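Sn-glycerol-3-phosphate ABC transporter substrate-binding protein UspB (Mycobacterium tuberculosis, PDB 4MFI) probably serves as the substrate-binding subunit of an ABC importer, capturing glycerophosphocholine outside the membrane for uptake into the cell. Local coordinates at residues 309-314 and 322-327. Sequence-based numbering, arbitrary orientation.
Sequences LAIPAK and NALKFI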
ATOM      1  N   LEU A 309     -10.867  -3.721  -5.567  1.00  5.83           N
ATOM      2  CA  LEU A 309     -11.833  -3.912  -6.642  1.00  6.56           C
ATOM      3  C   LEU A 309     -13.110  -3.129  -6.367  1.00  6.74           C
ATOM      4  O   LEU A 309     -13.690  -3.240  -5.278  1.00  7.17           O
ATOM      5  CB  LEU A 309     -12.163  -5.400  -6.793  1.00  7.13           C
ATOM      6  CG  LEU A 309     -10.991  -6.323  -7.118  1.00  8.22           C
ATOM      7  CD1 LEU A 309     -11.452  -7.778  -7.198  1.00 11.60           C
ATOM      8  CD2 LEU A 309     -10.328  -5.899  -8.422  1.00 10.37           C
ATOM      9  N   ALA A 310     -13.541  -2.339  -7.350  1.00  6.24           N
ATOM     10  CA  ALA A 310     -14.719  -1.484  -7.214  1.00  5.93           C
ATOM     11  C   ALA A 310     -15.749  -1.796  -8.300  1.00  6.81           C
ATOM     12  O   ALA A 310     -15.421  -2.385  -9.331  1.00  7.56           O
ATOM     13  CB  ALA A 310     -14.311  -0.015  -7.296  1.00  7.05           C
ATOM     14  N   ILE A 311     -16.987  -1.374  -8.065  1.00  7.80           N
ATOM     15  CA  ILE A 311     -18.090  -1.596  -8.995  1.00  8.30           C
ATOM     16  C   ILE A 311     -18.641  -0.242  -9.434  1.00  8.33           C
ATOM     17  O   ILE A 311     -19.145   0.516  -8.612  1.00 10.07           O
ATOM     18  CB  ILE A 311     -19.223  -2.400  -8.313  1.00  8.17           C
ATOM     19  CG1 ILE A 311     -18.697  -3.732  -7.772  1.00  8.93           C
ATOM     20  CG2 ILE A 311     -20.398  -2.624  -9.267  1.00 10.00           C
ATOM     21  CD1 ILE A 311     -19.751  -4.518  -6.992  1.00  9.51           C
ATOM     22  N   PRO A 312     -18.545   0.074 -10.733  1.00  8.42           N
ATOM     23  CA  PRO A 312     -19.083   1.353 -11.211  1.00  9.62           C
ATOM     24  C   PRO A 312     -20.572   1.542 -10.909  1.00 11.36           C
ATOM     25  O   PRO A 312     -21.359   0.584 -10.937  1.00 11.98           O
ATOM     26  CB  PRO A 312     -18.855   1.278 -12.721  1.00 10.34           C
ATOM     27  CG  PRO A 312     -17.627   0.416 -12.848  1.00 11.52           C
ATOM     28  CD  PRO A 312     -17.823  -0.649 -11.795  1.00 10.37           C
ATOM     29  N   ALA A 313     -20.945   2.790 -10.641  1.00 10.89           N
ATOM     30  CA  ALA A 313     -22.322   3.140 -10.314  1.00 12.21           C
ATOM     31  C   ALA A 313     -23.282   2.946 -11.485  1.00 14.03           C
ATOM     32  O   ALA A 313     -24.470   2.701 -11.271  1.00 16.18           O
ATOM     33  CB  ALA A 313     -22.397   4.578  -9.812  1.00 14.05           C
ATOM     34  N   LYS A 314     -22.788   3.069 -12.716  1.00 14.29           N
ATOM     35  CA  LYS A 314     -23.688   3.030 -13.874  1.00 17.63           C
ATOM     36  C   LYS A 314     -23.910   1.623 -14.444  1.00 18.71           C
ATOM     37  O   LYS A 314     -23.981   1.427 -15.658  1.00 24.58           O
ATOM     38  CB  LYS A 314     -23.245   4.007 -14.963  1.00 21.62           C
ATOM     39  CG  LYS A 314     -21.947   3.663 -15.652  1.00 24.70           C
ATOM     40  CD  LYS A 314     -21.875   4.339 -17.013  1.00 28.68           C
ATOM     41  CE  LYS A 314     -22.209   5.816 -16.917  1.00 30.08           C
ATOM     42  NZ  LYS A 314     -21.906   6.547 -18.177  1.00 31.21           N
ATOM     43  N   ASN A 322     -23.991  -9.269  -9.572  1.00 11.37           N
ATOM     44  CA  ASN A 322     -23.062 -10.245 -10.146  1.00 10.74           C
ATOM     45  C   ASN A 322     -21.608  -9.827  -9.980  1.00  9.60           C
ATOM     46  O   ASN A 322     -20.733 -10.657  -9.714  1.00 10.96           O
ATOM     47  CB  ASN A 322     -23.380 -10.506 -11.619  1.00 12.77           C
ATOM     48  CG  ASN A 322     -24.703 -11.209 -11.807  1.00 15.38           C
ATOM     49  OD1 ASN A 322     -25.180 -11.908 -10.910  1.00 18.17           O
ATOM     50  ND2 ASN A 322     -25.307 -11.036 -12.979  1.00 17.48           N
ATOM     51  N   ALA A 323     -21.357  -8.533 -10.133  1.00  9.68           N
ATOM     52  CA  ALA A 323     -20.018  -7.994  -9.947  1.00  9.50           C
ATOM     53  C   ALA A 323     -19.522  -8.239  -8.519  1.00  8.72           C
ATOM     54  O   ALA A 323     -18.365  -8.629  -8.313  1.00  9.09           O
ATOM     55  CB  ALA A 323     -19.994  -6.513 -10.290  1.00 10.09           C
ATOM     56  N   LEU A 324     -20.395  -8.033  -7.533  1.00  8.76           N
ATOM     57  CA  LEU A 324     -20.001  -8.269  -6.147  1.00  8.09           C
ATOM     58  C   LEU A 324     -19.799  -9.755  -5.851  1.00  9.41           C
ATOM     59  O   LEU A 324     -18.896 -10.117  -5.094  1.00 10.08           O
ATOM     60  CB  LEU A 324     -20.989  -7.651  -5.150  1.00 10.43           C
ATOM     61  CG  LEU A 324     -20.545  -7.862  -3.696  1.00 11.81           C
ATOM     62  CD1 LEU A 324     -19.205  -7.167  -3.431  1.00 11.88           C
ATOM     63  CD2 LEU A 324     -21.584  -7.416  -2.696  1.00 15.59           C
ATOM     64  N   LYS A 325     -20.631 -10.614  -6.439  1.00  9.61           N
ATOM     65  CA  LYS A 325     -20.416 -12.055  -6.299  1.00 10.48           C
ATOM     66  C   LYS A 325     -19.006 -12.425  -6.755  1.00  9.48           C
ATOM     67  O   LYS A 325     -18.314 -13.222  -6.104  1.00 11.03           O
ATOM     68  CB  LYS A 325     -21.446 -12.842  -7.107  1.00 11.78           C
ATOM     69  CG  LYS A 325     -22.844 -12.810  -6.521  1.00 12.22           C
ATOM     70  CD  LYS A 325     -23.844 -13.458  -7.475  1.00 16.16           C
ATOM     71  CE  LYS A 325     -25.238 -13.501  -6.881  1.00 19.98           C
ATOM     72  NZ  LYS A 325     -26.236 -14.007  -7.865  1.00 22.92           N
ATOM     73  N   PHE A 326     -18.578 -11.845  -7.872  1.00  9.57           N
ATOM     74  CA  PHE A 326     -17.226 -12.086  -8.362  1.00  8.59           C
ATOM     75  C   PHE A 326     -16.168 -11.564  -7.396  1.00  8.41           C
ATOM     76  O   PHE A 326     -15.235 -12.289  -7.031  1.00  8.37           O
ATOM     77  CB  PHE A 326     -17.023 -11.458  -9.743  1.00  9.47           C
ATOM     78  CG  PHE A 326     -15.632 -11.639 -10.280  1.00  9.31           C
ATOM     79  CD1 PHE A 326     -15.225 -12.867 -10.786  1.00 10.30           C
ATOM     80  CD2 PHE A 326     -14.723 -10.589 -10.254  1.00 10.45           C
ATOM     81  CE1 PHE A 326     -13.944 -13.042 -11.270  1.00 10.92           C
ATOM     82  CE2 PHE A 326     -13.435 -10.755 -10.740  1.00  9.72           C
ATOM     83  CZ  PHE A 326     -13.046 -11.985 -11.250  1.00 10.40           C
ATOM     84  N   ILE A 327     -16.306 -10.305  -6.993  1.00  8.29           N
ATOM     85  CA  ILE A 327     -15.333  -9.685  -6.101  1.00  7.90           C
ATOM     86  C   ILE A 327     -15.230 -10.445  -4.786  1.00  7.84           C
ATOM     87  O   ILE A 327     -14.126 -10.719  -4.318  1.00  8.38           O
ATOM     88  CB  ILE A 327     -15.688  -8.212  -5.824  1.00  8.48           C
ATOM     89  CG1 ILE A 327     -15.478  -7.371  -7.084  1.00  8.63           C
ATOM     90  CG2 ILE A 327     -14.843  -7.653  -4.694  1.00  9.81           C
ATOM     91  CD1 ILE A 327     -16.014  -5.969  -6.953  1.00  9.53           C
TER
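Ile-311 sets its CD1 methyl over the face of the peptide group joining Ala-323 to Leu-324, almost straight above Leu-324 N at 3.6 Å. The ring of Phe-326 lies at the margin of the contact and meets Phe-60 edge-to-face, with Phe-41 as a second aromatic neighbour. The same Ile-311 methyl rests 3.8 Å from Leu-324 CB, the two side chains lying nearly perpendicular. It is also 3.9 Å from Ala-323 CB. With only a methyl at Ala-323, the isoleucine comes close to the helix backbone, and Ile-311 CG2 is 4.0 Å from Ala-323 CB. One turn along, Ile-327 answers from the helix. Its CG1 is anti to the carbonyl carbon (chi1 -70°) and the chain runs on extended, which carries CD1 between two strand-side residues, 3.6 Å from Ile-311 CG1. On its other flank Ile-327 CD1 lies 3.9 Å from Leu-309 CB. Leu-309 and Ile-327 lie alongside each other, their chains running in opposing senses, and Leu-309 CD1 closes on Ile-327 CG1 at 4.0 Å. The joint is apolar and buried; the Ile-311 carbonyl finds its partner elsewhere, in Thr-115. Val-97 of the adjoining strand touches both Ala-323 and Ile-327, while helix 118-124 covers Leu-324. The example illustrates how a helix that follows a strand by a short loop folds back on its own sheet: strand 307-310, antiparallel to both 97-101 and 144-160, receives helix 317-330 through aliphatic packing, as in the alpha/beta lobes of periplasmic-binding-protein-like solute receptors.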